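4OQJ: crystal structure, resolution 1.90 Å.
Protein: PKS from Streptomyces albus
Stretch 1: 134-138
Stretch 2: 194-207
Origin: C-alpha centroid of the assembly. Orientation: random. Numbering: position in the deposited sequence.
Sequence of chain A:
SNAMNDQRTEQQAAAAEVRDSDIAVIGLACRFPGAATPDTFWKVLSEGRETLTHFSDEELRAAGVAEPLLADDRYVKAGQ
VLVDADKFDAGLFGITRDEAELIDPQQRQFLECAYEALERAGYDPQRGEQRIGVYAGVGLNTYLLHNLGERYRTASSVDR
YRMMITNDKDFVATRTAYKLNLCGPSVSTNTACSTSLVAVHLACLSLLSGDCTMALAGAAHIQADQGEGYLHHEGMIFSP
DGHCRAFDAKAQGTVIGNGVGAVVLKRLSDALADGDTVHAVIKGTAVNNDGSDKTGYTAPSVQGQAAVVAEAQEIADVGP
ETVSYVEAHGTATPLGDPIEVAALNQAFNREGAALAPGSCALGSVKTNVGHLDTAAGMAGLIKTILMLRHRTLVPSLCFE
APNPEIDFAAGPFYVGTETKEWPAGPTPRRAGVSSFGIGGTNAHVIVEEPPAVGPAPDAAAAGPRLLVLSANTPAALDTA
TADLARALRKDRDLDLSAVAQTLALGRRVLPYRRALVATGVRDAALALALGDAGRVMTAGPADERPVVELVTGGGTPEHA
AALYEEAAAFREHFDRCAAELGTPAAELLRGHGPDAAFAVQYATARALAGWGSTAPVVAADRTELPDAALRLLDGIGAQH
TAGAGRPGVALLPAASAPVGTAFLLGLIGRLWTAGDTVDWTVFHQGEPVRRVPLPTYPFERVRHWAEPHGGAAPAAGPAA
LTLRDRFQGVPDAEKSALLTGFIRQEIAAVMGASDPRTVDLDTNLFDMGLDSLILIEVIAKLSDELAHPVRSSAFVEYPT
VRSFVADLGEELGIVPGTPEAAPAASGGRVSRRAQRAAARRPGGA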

# COMPACT_ATOMS: atom_id res chain seq x y z
N VAL A 134 8.39 3.03 5.23
CA VAL A 134 7.52 2.43 6.22
C VAL A 134 6.14 2.12 5.64
O VAL A 134 5.47 2.99 5.04
CB VAL A 134 7.37 3.33 7.49
CG1 VAL A 134 6.96 4.74 7.14
CG2 VAL A 134 6.39 2.70 8.49
N TYR A 135 5.73 0.87 5.82
CA TYR A 135 4.41 0.39 5.44
C TYR A 135 3.69 -0.13 6.68
O TYR A 135 4.15 -1.04 7.34
CB TYR A 135 4.52 -0.71 4.37
CG TYR A 135 5.07 -0.19 3.07
CD1 TYR A 135 6.44 -0.08 2.84
CD2 TYR A 135 4.21 0.25 2.07
CE1 TYR A 135 6.92 0.43 1.62
CE2 TYR A 135 4.68 0.74 0.88
CZ TYR A 135 6.02 0.84 0.66
OH TYR A 135 6.43 1.36 -0.56
N ALA A 136 2.56 0.47 7.02
CA ALA A 136 1.91 0.13 8.27
C ALA A 136 0.41 0.37 8.21
O ALA A 136 -0.06 1.18 7.42
CB ALA A 136 2.51 0.94 9.40
N GLY A 137 -0.34 -0.35 9.05
CA GLY A 137 -1.78 -0.18 9.11
C GLY A 137 -2.26 -0.24 10.54
O GLY A 137 -1.64 -0.90 11.36
N VAL A 138 -3.37 0.44 10.84
CA VAL A 138 -4.01 0.31 12.14
C VAL A 138 -5.45 -0.13 11.94
O VAL A 138 -6.03 -0.02 10.86
CB VAL A 138 -3.97 1.63 12.94
CG1 VAL A 138 -2.51 2.02 13.25
CG2 VAL A 138 -4.67 2.74 12.19
N SER A 194 -5.30 -9.36 7.25
CA SER A 194 -4.04 -9.67 6.58
C SER A 194 -3.09 -8.48 6.45
O SER A 194 -1.99 -8.62 5.90
CB SER A 194 -4.32 -10.25 5.20
OG SER A 194 -5.13 -9.37 4.44
N THR A 195 -3.51 -7.33 6.97
CA THR A 195 -2.73 -6.09 6.86
C THR A 195 -1.23 -6.26 7.13
O THR A 195 -0.41 -5.75 6.39
CB THR A 195 -3.27 -5.02 7.84
OG1 THR A 195 -4.58 -4.61 7.42
CG2 THR A 195 -2.35 -3.81 7.90
N SER A 196 -0.88 -6.99 8.19
CA SER A 196 0.52 -7.12 8.57
C SER A 196 1.40 -7.68 7.49
O SER A 196 2.49 -7.16 7.24
CB SER A 196 0.68 -8.03 9.81
OG SER A 196 0.25 -7.38 10.98
N LEU A 197 0.99 -8.81 6.91
CA LEU A 197 1.82 -9.46 5.90
C LEU A 197 1.76 -8.77 4.55
O LEU A 197 2.72 -8.81 3.79
CB LEU A 197 1.43 -10.92 5.78
CG LEU A 197 1.57 -11.75 7.06
CD1 LEU A 197 1.35 -13.24 6.75
CD2 LEU A 197 2.92 -11.53 7.77
N VAL A 198 0.65 -8.12 4.23
CA VAL A 198 0.60 -7.26 3.05
C VAL A 198 1.61 -6.11 3.20
O VAL A 198 2.32 -5.80 2.25
CB VAL A 198 -0.83 -6.71 2.81
CG1 VAL A 198 -0.85 -5.72 1.64
CG2 VAL A 198 -1.80 -7.87 2.53
N ALA A 199 1.70 -5.51 4.39
CA ALA A 199 2.67 -4.44 4.60
C ALA A 199 4.08 -5.00 4.39
O ALA A 199 4.92 -4.36 3.75
CB ALA A 199 2.52 -3.84 5.98
N VAL A 200 4.32 -6.20 4.92
CA VAL A 200 5.61 -6.85 4.73
C VAL A 200 5.86 -7.07 3.24
O VAL A 200 6.95 -6.82 2.73
CB VAL A 200 5.68 -8.20 5.50
CG1 VAL A 200 6.88 -9.04 5.06
CG2 VAL A 200 5.77 -7.95 7.00
N HIS A 201 4.84 -7.55 2.52
CA HIS A 201 4.98 -7.78 1.09
C HIS A 201 5.36 -6.50 0.35
O HIS A 201 6.29 -6.49 -0.47
CB HIS A 201 3.69 -8.35 0.54
CG HIS A 201 3.66 -8.44 -0.95
ND1 HIS A 201 4.23 -9.47 -1.65
CD2 HIS A 201 3.07 -7.64 -1.86
CE1 HIS A 201 4.00 -9.30 -2.94
NE2 HIS A 201 3.29 -8.20 -3.10
N LEU A 202 4.67 -5.40 0.65
CA LEU A 202 4.94 -4.16 -0.07
C LEU A 202 6.31 -3.58 0.31
O LEU A 202 7.00 -3.02 -0.54
CB LEU A 202 3.84 -3.13 0.16
CG LEU A 202 2.47 -3.54 -0.40
CD1 LEU A 202 1.42 -2.54 0.04
CD2 LEU A 202 2.51 -3.67 -1.92
N ALA A 203 6.70 -3.74 1.57
CA ALA A 203 8.04 -3.32 2.01
C ALA A 203 9.12 -4.07 1.22
O ALA A 203 10.08 -3.46 0.73
CB ALA A 203 8.20 -3.56 3.48
N CYS A 204 8.96 -5.38 1.07
CA CYS A 204 9.91 -6.16 0.28
C CYS A 204 9.91 -5.72 -1.18
O CYS A 204 10.98 -5.58 -1.79
CB CYS A 204 9.60 -7.65 0.39
SG CYS A 204 9.87 -8.35 2.04
N LEU A 205 8.74 -5.49 -1.76
CA LEU A 205 8.67 -5.00 -3.16
C LEU A 205 9.40 -3.66 -3.30
O LEU A 205 10.18 -3.44 -4.24
CB LEU A 205 7.22 -4.83 -3.60
CG LEU A 205 6.73 -5.74 -4.73
CD1 LEU A 205 6.95 -7.21 -4.38
CD2 LEU A 205 5.27 -5.45 -4.99
N SER A 206 9.16 -2.76 -2.35
CA SER A 206 9.84 -1.47 -2.34
C SER A 206 11.35 -1.62 -2.28
O SER A 206 12.08 -0.97 -3.04
CB SER A 206 9.40 -0.63 -1.16
OG SER A 206 8.48 0.36 -1.56
N LEU A 207 11.82 -2.47 -1.37
CA LEU A 207 13.25 -2.73 -1.18
C LEU A 207 13.88 -3.28 -2.43
O LEU A 207 14.98 -2.89 -2.81
CB LEU A 207 13.50 -3.71 -0.04
CG LEU A 207 13.44 -3.15 1.38
CD1 LEU A 207 13.45 -4.28 2.38
CD2 LEU A 207 14.63 -2.24 1.64

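How do the two backbones lie against each other? The strand 134-138 runs nearly antiparallel to the helix 195-207, with 166° between their N-to-C directions and a closest approach of 7.5 Å between their axes. The register is consistent with this: Tyr-135 CA lies 5.2 Å from Ala-199 CA, and two residues further along the strand, Gly-137 CA lies 6.4 Å from Thr-195 CA, one helical turn earlier. The alternation of the strand sends the CA-to-CB bond of Tyr-135 toward the helix, while those of Val-134, Ala-136 and Val-138 point away. No backbone hydrogen bond links the two stretches; from Val-198 to Leu-207 the helix amides follow the i to i+4 pattern, as in Ala-203 N to Ala-199 O at 2.9 Å.

What meets where the backbones are closest? The helix offers Ala-199 to Tyr-135, and the strand offers Gly-137 to Thr-195. The methyl of Ala-199 fits against the strand, its CB 3.5 Å from Tyr-135 O and 4.0 Å from Tyr-135 CB. At the other end, Gly-137 offers only its backbone, and Thr-195 CG2 rests 3.9 Å from Gly-137 CA. That space would not hold a side chain as the atoms stand: an ideal CB on Gly-137 would fall 2.6 Å from Thr-195 CG2, a clash.

Which apolar contacts hold the aromatic ring? Tyr-135, in the m rotamer at chi1, lays its ring along the helix and supplies most of the strand's buried area in this contact. Leu-202 CB sits over one face, 4.2 Å from the centroid of the Tyr-135 ring and 24° off the normal, a CH-pi contact in which a weakly polarized C-H group meets the pi electrons. Tyr-135 CD1 packs 4.0 Å from Ala-203 CB and 3.7 Å from Ala-203 CA, and Ala-203 N lies over the same face as Leu-202 CB. The ring therefore touches the helix backbone as well as its side chains.

How is the polar end of the tyrosine satisfied in such buried surroundings? Its hydroxyl reaches Ser-206, where Tyr-135 OH and Ser-206 OG form a very short hydrogen bond of 2.5 Å, the only one across the two stretches. Ser-206 OG lies near the plane of the ring, the direction in which a phenol hydroxyl, conjugated with its ring, favours hydrogen bonds. The serine oxygen also has a hydrogen-bonding partner elsewhere in the structure. The tyrosine thus joins apolar packing along its ring to a polar anchor at its tip, spanning the helix from Ala-199 to Ser-206.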